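Local structure of hydrogenase (NiFe) small subunit HydA (Allochromatium vinosum, 3MYR) at residues V70-S75 / T112-G117; A105-V110 / R137-I142. The protein holds two [4Fe-4S] clusters and one [3Fe-4S] cluster as the small subunit of a [NiFe] hydrogenase, probably passing electrons in the reaction H2 + A = AH2. All blocks are in the same frame, centred on the assembly; numbering follows the deposited sequence.

Interaction 1 of 2, residues V70-S75 / T112-G117; sequences VIVDGS and TCAAFG. With SF4 (iron/sulfur cluster), chain I.
The methyl of Ala-114 sits against two peptide carbonyls, with CB 3.4 Å from Val-72 O and 3.5 Å from Gly-74 O, a fit suited to a bare methyl. On the cluster side, the Asp-73 carboxylate brings OD1 to 3.4 Å from S1 of the iron-sulfur cluster, while its OD2 lies close to the like-charged OE2 of Glu-13. CG is anti to the backbone N (chi1 -166°), and this brings the carboxylate beside the cluster although the bond to CB points away from 112-117. Farther out, one face of the Phe-116 ring has Ala-115 CB over its centre, 4.0 Å above the plane. The contact joins the end of a parallel strand to the helix that follows the neighbouring strand, 106-110, of a flavodoxin-like alpha/beta fold, where such sites lie at the C-terminal ends of the strands. Cys-113, in the first turn of that helix, binds FE3 through SG at 2.2 Å. No direct hydrogen bond joins the segments; a water instead accepts from Gly-74 N at 2.8 Å and Ala-114 N at 2.9 Å, satisfying two buried N-H groups. Gly-74 has positive phi, where a side chain would strike the preceding carbonyl, and its CA packs 3.9 Å from Cys-113 CB. Ser-75 CB rests near Gly-117 O; Gly-117 is the positive-phi residue that follows the helix. Ser-75 OG is hydrogen-bonded to Gln-12.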
# COMPACT_ATOMS: atom_id res chain seq x y z
N VAL A 70 0.74 -22.80 -6.67
CA VAL A 70 0.01 -21.88 -5.83
C VAL A 70 1.11 -21.01 -5.16
O VAL A 70 2.11 -21.53 -4.67
CB VAL A 70 -0.84 -22.63 -4.76
CG1 VAL A 70 -1.53 -21.67 -3.80
CG2 VAL A 70 -1.90 -23.45 -5.48
N ILE A 71 0.96 -19.69 -5.22
CA ILE A 71 1.79 -18.80 -4.38
C ILE A 71 0.88 -18.22 -3.30
O ILE A 71 -0.31 -17.86 -3.59
CB ILE A 71 2.40 -17.70 -5.24
CG1 ILE A 71 3.25 -18.40 -6.35
CG2 ILE A 71 3.23 -16.76 -4.36
CD1 ILE A 71 3.93 -17.44 -7.31
N VAL A 72 1.33 -18.26 -2.03
CA VAL A 72 0.47 -17.73 -0.93
C VAL A 72 1.25 -16.59 -0.30
O VAL A 72 2.44 -16.73 0.05
CB VAL A 72 0.25 -18.74 0.19
CG1 VAL A 72 -0.59 -18.11 1.32
CG2 VAL A 72 -0.36 -20.00 -0.30
N ASP A 73 0.54 -15.49 -0.09
CA ASP A 73 1.01 -14.27 0.52
C ASP A 73 0.18 -14.15 1.84
O ASP A 73 -1.05 -14.15 1.77
CB ASP A 73 0.61 -13.10 -0.43
CG ASP A 73 1.32 -11.88 -0.08
OD1 ASP A 73 2.06 -12.00 0.92
OD2 ASP A 73 1.14 -10.81 -0.69
N GLY A 74 0.82 -13.91 3.01
CA GLY A 74 0.06 -13.69 4.28
C GLY A 74 -0.11 -14.97 5.08
O GLY A 74 -0.11 -16.06 4.54
N SER A 75 -0.31 -14.82 6.38
CA SER A 75 -0.63 -15.92 7.28
C SER A 75 -2.11 -16.26 7.14
O SER A 75 -2.86 -15.58 6.46
CB SER A 75 -0.26 -15.56 8.74
OG SER A 75 -1.03 -14.40 9.08
N THR A 112 7.64 -13.65 5.00
CA THR A 112 7.75 -14.23 6.32
C THR A 112 6.36 -14.59 6.96
O THR A 112 6.28 -15.54 7.73
CB THR A 112 8.56 -13.28 7.26
OG1 THR A 112 9.84 -13.10 6.68
CG2 THR A 112 8.76 -13.88 8.69
N CYS A 113 5.30 -13.85 6.65
CA CYS A 113 4.00 -14.22 7.24
C CYS A 113 3.52 -15.59 6.75
O CYS A 113 3.14 -16.48 7.54
CB CYS A 113 2.95 -13.16 6.90
SG CYS A 113 3.35 -11.45 7.48
N ALA A 114 3.51 -15.80 5.44
CA ALA A 114 3.11 -17.10 4.90
C ALA A 114 4.10 -18.19 5.30
O ALA A 114 3.69 -19.30 5.62
CB ALA A 114 3.00 -17.01 3.37
N ALA A 115 5.39 -17.91 5.20
CA ALA A 115 6.39 -18.91 5.48
C ALA A 115 6.42 -19.35 6.94
O ALA A 115 6.48 -20.56 7.21
CB ALA A 115 7.78 -18.48 4.98
N PHE A 116 6.31 -18.40 7.86
CA PHE A 116 6.59 -18.66 9.26
C PHE A 116 5.54 -18.08 10.23
O PHE A 116 5.75 -18.18 11.43
CB PHE A 116 7.98 -18.07 9.65
CG PHE A 116 9.13 -18.62 8.83
CD1 PHE A 116 9.25 -20.02 8.62
CD2 PHE A 116 10.11 -17.78 8.34
CE1 PHE A 116 10.31 -20.55 7.86
CE2 PHE A 116 11.20 -18.29 7.57
CZ PHE A 116 11.31 -19.67 7.34
N GLY A 117 4.53 -17.35 9.76
CA GLY A 117 3.57 -16.78 10.71
C GLY A 117 3.70 -15.25 10.69
O GLY A 117 2.68 -14.52 10.57
FE1 SF4 I . 5.96 -8.51 5.35
FE2 SF4 I . 5.02 -9.78 3.05
FE3 SF4 I . 3.95 -10.40 5.59
FE4 SF4 I . 3.66 -7.81 4.12
S1 SF4 I . 2.73 -10.00 3.61
S2 SF4 I . 3.90 -8.27 6.31
S3 SF4 I . 5.79 -7.59 3.35
S4 SF4 I . 6.08 -10.73 4.92
O HOH W 1 3.58 -13.66 3.50

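Interaction 2 of 2, residues A105-V110 / R137-I142; sequences AAVIAV and RDKPVI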
# COMPACT_ATOMS: atom_id res chain seq x y z
N ALA A 105 0.74 -28.71 -8.11
CA ALA A 105 2.05 -29.32 -8.20
C ALA A 105 2.93 -28.92 -6.98
O ALA A 105 3.66 -29.74 -6.42
CB ALA A 105 2.78 -28.87 -9.54
N ALA A 106 2.90 -27.63 -6.59
CA ALA A 106 3.78 -27.15 -5.51
C ALA A 106 3.18 -25.86 -5.00
O ALA A 106 2.30 -25.28 -5.65
CB ALA A 106 5.20 -26.93 -6.03
N VAL A 107 3.65 -25.43 -3.84
CA VAL A 107 3.18 -24.20 -3.19
C VAL A 107 4.43 -23.38 -2.78
O VAL A 107 5.37 -23.89 -2.17
CB VAL A 107 2.39 -24.52 -1.87
CG1 VAL A 107 1.77 -23.25 -1.29
CG2 VAL A 107 1.30 -25.54 -2.14
N ILE A 108 4.42 -22.10 -3.10
CA ILE A 108 5.45 -21.21 -2.61
C ILE A 108 4.81 -20.30 -1.63
O ILE A 108 3.81 -19.64 -1.93
CB ILE A 108 5.97 -20.32 -3.75
CG1 ILE A 108 6.63 -21.20 -4.81
CG2 ILE A 108 6.95 -19.26 -3.21
CD1 ILE A 108 7.08 -20.37 -6.06
N ALA A 109 5.36 -20.31 -0.41
CA ALA A 109 4.96 -19.35 0.59
C ALA A 109 5.92 -18.15 0.47
O ALA A 109 7.09 -18.22 0.86
CB ALA A 109 5.06 -20.01 2.03
N VAL A 110 5.42 -17.05 -0.04
CA VAL A 110 6.23 -15.84 -0.23
C VAL A 110 6.02 -14.92 0.96
O VAL A 110 4.87 -14.64 1.38
CB VAL A 110 5.87 -15.16 -1.59
CG1 VAL A 110 4.44 -14.62 -1.49
CG2 VAL A 110 6.73 -13.88 -1.79
N ARG A 137 0.79 -30.08 4.67
CA ARG A 137 1.85 -31.07 4.85
C ARG A 137 1.98 -32.05 3.70
O ARG A 137 2.96 -32.80 3.61
CB ARG A 137 1.68 -31.84 6.16
CG ARG A 137 2.04 -30.95 7.41
CD ARG A 137 1.70 -31.65 8.71
NE ARG A 137 2.42 -32.92 8.82
CZ ARG A 137 3.75 -33.05 8.91
NH1 ARG A 137 4.54 -31.96 9.00
NH2 ARG A 137 4.25 -34.29 9.00
N ASP A 138 1.00 -32.14 2.82
CA ASP A 138 1.26 -33.26 1.95
C ASP A 138 1.68 -32.85 0.54
O ASP A 138 1.44 -33.54 -0.39
CB ASP A 138 0.24 -34.42 2.16
CG ASP A 138 0.33 -35.03 3.66
OD1 ASP A 138 1.35 -35.74 4.01
OD2 ASP A 138 -0.61 -34.73 4.48
N LYS A 139 2.37 -31.70 0.47
CA LYS A 139 2.65 -30.95 -0.72
C LYS A 139 4.06 -30.39 -0.64
O LYS A 139 4.49 -30.00 0.41
CB LYS A 139 1.75 -29.75 -0.73
CG LYS A 139 1.14 -29.52 -1.99
CD LYS A 139 -0.05 -30.52 -2.18
CE LYS A 139 0.04 -30.91 -3.58
NZ LYS A 139 -1.13 -31.64 -4.07
N PRO A 140 4.77 -30.26 -1.78
CA PRO A 140 6.03 -29.58 -1.69
C PRO A 140 5.76 -28.08 -1.41
O PRO A 140 4.94 -27.44 -2.14
CB PRO A 140 6.62 -29.71 -3.12
CG PRO A 140 5.90 -30.93 -3.72
CD PRO A 140 4.49 -30.79 -3.12
N VAL A 141 6.44 -27.53 -0.41
CA VAL A 141 6.27 -26.12 -0.05
C VAL A 141 7.64 -25.46 -0.12
O VAL A 141 8.61 -25.90 0.50
CB VAL A 141 5.59 -25.91 1.38
CG1 VAL A 141 5.65 -24.35 1.80
CG2 VAL A 141 4.10 -26.36 1.37
N ILE A 142 7.74 -24.34 -0.77
CA ILE A 142 9.04 -23.65 -0.79
C ILE A 142 8.83 -22.35 -0.03
O ILE A 142 7.94 -21.60 -0.38
CB ILE A 142 9.45 -23.26 -2.22
CG1 ILE A 142 9.65 -24.49 -3.09
CG2 ILE A 142 10.76 -22.47 -2.23
CD1 ILE A 142 9.70 -24.00 -4.57
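Val-107 faces the segment 137-142 with both its backbone N-H and its C=O: its N donates to Pro-140 O at 2.9 Å, and its O accepts from Ile-142 N at 2.8 Å. Ala-109 N then donates to Ile-142 O at 2.9 Å. This staggered pattern is that of parallel strands, with Val-107 beside Val-141 and Ile-108 beside Ile-142. Proline, with no N-H to donate, suits position 140 because this pairing uses only its carbonyl. The ring of Pro-140 packs with Pro-140 CD 3.6 Å from Ala-105 O. The beta-branched residues fill the two faces of the sheet. Val-107 CB meets Val-141 CG2 at 4.1 Å on one face; on the other, Ile-108 and Ile-142 lie side by side, CG1 of the former 4.2 Å from CD1 of the latter. Lys-139 crosses Val-107 at about a right angle, touching it with CG, and bends at chi2 and chi3 so that NZ reaches the carbonyl of Glu-102. Outward from these pairs, Val-132 of helix 132-135 packs on Val-107, Ala-109 and Val-141, Leu-167, Pro-168 and Pro-176 pack on Ile-142, and strand 106-110 runs between strands 69-77 and 141-144.

Overall arrangement
From the N terminus, strand 5-10 comes first and becomes a neighbour of strand 69-77, where interaction 1 opens. The chain then passes through helix 93-101 to strand 106-110, which opens interaction 2. Helix 111-116 follows directly and closes interaction 1, and helix 132-135 leads on to residues 137-142, which close interaction 2. The two loops therefore cross rather than nest. Interaction 2 adds strand 141-144 to the parallel part of the sheet, whereas interaction 1 joins that sheet to a helix at the cluster site. Their centres are 11 Å apart, and probable backbone hydrogen bonds link Val-70 and Val-72 to Ile-108.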